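Local coordinates for protein MccF (PDB 4IIY) that confers self-immunity to microcin C7, probably as a serine peptidase of the S66 (LD-carboxypeptidase) family, at residues Gly80-Lys85 with Lys95-Glu100. The protein carries 1 engineered substitution. Sequence-based numbering, arbitrary orientation.
Sequences GKLTGK and KERAQE
Glu100 reaches from its helix into the turn that starts at Gly80: with CG anti to the backbone N (chi1 -177°) and the rest of the chain extended, the carboxylate is carried off the helix to the turn. There OE2 accepts a hydrogen bond from Leu82 N (2.9 Å), the donor standing well above the carboxylate plane rather than in it. A water bonded to Thr83 OG1 also donates to OE2, while OE1 takes the amide of Ser50, so both carboxylate oxygens are held. The Leu82 side chain crosses this carboxylate at a slant, with CB 3.4 Å from Glu100 OE2. Leu82 CD1 lies 3.5 Å from Arg97 CG, the two side chains meeting nearly at right angles. In the LD-carboxypeptidase N-terminal domain, the contact ties the loop leaving edge strand 76-79 to helix 94-105, which follows it in the chain. With an alanine here instead of Glu100, the amides of Leu82 and Ser50 would probably both lose their acceptor, and the turn its firm hold on the helix. The solvent-exposed Lys81 runs past Glu100 in the opposite direction, CG 3.9 Å from Glu100 CB. A bend at chi3 (-80°) helps bring its NZ to Gln99 OE1 for a weak hydrogen bond, beside a long, weak ion pair with Glu103.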
loop_
_atom_site.group_PDB
_atom_site.type_symbol
_atom_site.label_atom_id
_atom_site.label_comp_id
_atom_site.label_asym_id
_atom_site.label_seq_id
_atom_site.Cartn_x
_atom_site.Cartn_y
_atom_site.Cartn_z
ATOM N N GLY B 80 9.991 -10.223 25.135
ATOM C CA GLY B 80 10.166 -8.791 24.958
ATOM C C GLY B 80 9.299 -8.007 25.929
ATOM O O GLY B 80 8.273 -8.495 26.397
ATOM N N LYS B 81 9.704 -6.778 26.226
ATOM C CA LYS B 81 9.041 -5.990 27.268
ATOM C C LYS B 81 7.585 -5.593 26.967
ATOM O O LYS B 81 6.872 -5.159 27.873
ATOM C CB LYS B 81 9.866 -4.748 27.609
ATOM C CG LYS B 81 9.884 -3.717 26.491
ATOM C CD LYS B 81 10.954 -2.658 26.700
ATOM C CE LYS B 81 10.520 -1.592 27.682
ATOM N NZ LYS B 81 11.220 -0.304 27.400
ATOM N N LEU B 82 7.121 -5.742 25.724
ATOM C CA LEU B 82 5.720 -5.423 25.405
ATOM C C LEU B 82 4.805 -6.651 25.431
ATOM O O LEU B 82 3.611 -6.560 25.135
ATOM C CB LEU B 82 5.607 -4.700 24.057
ATOM C CG LEU B 82 6.317 -3.349 24.006
ATOM C CD1 LEU B 82 6.172 -2.716 22.626
ATOM C CD2 LEU B 82 5.797 -2.399 25.076
ATOM N N THR B 83 5.361 -7.801 25.784
ATOM C CA THR B 83 4.545 -9.002 25.909
ATOM C C THR B 83 3.435 -8.770 26.929
ATOM O O THR B 83 3.676 -8.267 28.029
ATOM C CB THR B 83 5.404 -10.201 26.307
ATOM O OG1 THR B 83 6.404 -10.400 25.300
ATOM C CG2 THR B 83 4.569 -11.466 26.440
ATOM N N GLY B 84 2.207 -9.110 26.557
ATOM C CA GLY B 84 1.084 -8.955 27.465
ATOM C C GLY B 84 0.482 -7.559 27.524
ATOM O O GLY B 84 -0.427 -7.308 28.319
ATOM N N LYS B 85 0.978 -6.645 26.690
ATOM C CA LYS B 85 0.496 -5.262 26.681
ATOM C C LYS B 85 -0.344 -4.982 25.441
ATOM O O LYS B 85 -0.173 -5.639 24.407
ATOM C CB LYS B 85 1.674 -4.290 26.705
ATOM C CG LYS B 85 2.720 -4.584 27.762
ATOM C CD LYS B 85 2.208 -4.304 29.155
ATOM C CE LYS B 85 3.337 -4.410 30.169
ATOM N NZ LYS B 85 2.895 -4.009 31.532
ATOM N N LYS B 95 7.948 4.487 19.727
ATOM C CA LYS B 95 9.186 4.431 20.497
ATOM C C LYS B 95 9.273 3.243 21.453
ATOM O O LYS B 95 10.344 2.648 21.603
ATOM C CB LYS B 95 9.417 5.749 21.231
ATOM C CG LYS B 95 9.792 6.851 20.266
ATOM C CD LYS B 95 9.926 8.185 20.954
ATOM C CE LYS B 95 10.364 9.244 19.961
ATOM N NZ LYS B 95 10.394 10.597 20.573
ATOM N N GLU B 96 8.153 2.880 22.070
ATOM C CA GLU B 96 8.127 1.699 22.935
ATOM C C GLU B 96 8.506 0.445 22.147
ATOM O O GLU B 96 9.265 -0.408 22.621
ATOM C CB GLU B 96 6.747 1.511 23.573
ATOM C CG GLU B 96 6.450 2.451 24.735
ATOM C CD GLU B 96 5.057 2.241 25.320
ATOM O OE1 GLU B 96 4.081 2.053 24.562
ATOM O OE2 GLU B 96 4.925 2.249 26.563
ATOM N N ARG B 97 7.968 0.322 20.935
ATOM C CA ARG B 97 8.234 -0.853 20.114
ATOM C C ARG B 97 9.688 -0.895 19.655
ATOM O O ARG B 97 10.318 -1.960 19.639
ATOM C CB ARG B 97 7.248 -0.928 18.948
ATOM C CG ARG B 97 5.842 -1.326 19.397
ATOM C CD ARG B 97 4.860 -1.312 18.243
ATOM N NE ARG B 97 4.448 0.045 17.898
ATOM C CZ ARG B 97 4.284 0.500 16.658
ATOM N NH1 ARG B 97 4.520 -0.281 15.606
ATOM N NH2 ARG B 97 3.885 1.749 16.475
ATOM N N ALA B 98 10.244 0.257 19.300
ATOM C CA ALA B 98 11.658 0.292 18.934
ATOM C C ALA B 98 12.535 -0.103 20.121
ATOM O O ALA B 98 13.492 -0.854 19.971
ATOM C CB ALA B 98 12.047 1.663 18.408
ATOM N N GLN B 99 12.180 0.396 21.302
ATOM C CA GLN B 99 12.916 0.051 22.520
ATOM C C GLN B 99 12.858 -1.448 22.799
ATOM O O GLN B 99 13.858 -2.056 23.190
ATOM C CB GLN B 99 12.325 0.795 23.722
ATOM C CG GLN B 99 12.464 2.312 23.701
ATOM C CD GLN B 99 11.499 3.015 24.659
ATOM O OE1 GLN B 99 10.928 2.397 25.564
ATOM N NE2 GLN B 99 11.315 4.315 24.457
ATOM N N GLU B 100 11.681 -2.046 22.633
ATOM C CA GLU B 100 11.530 -3.474 22.893
ATOM C C GLU B 100 12.525 -4.267 22.045
ATOM O O GLU B 100 13.189 -5.186 22.524
ATOM C CB GLU B 100 10.111 -3.946 22.576
ATOM C CG GLU B 100 9.935 -5.432 22.913
ATOM C CD GLU B 100 8.617 -6.047 22.476
ATOM O OE1 GLU B 100 8.145 -5.757 21.353
ATOM O OE2 GLU B 100 8.073 -6.852 23.263
HETATM O O HOH W 1 12.358 -6.130 25.193
HETATM O O HOH W 2 6.418 -8.982 22.667
#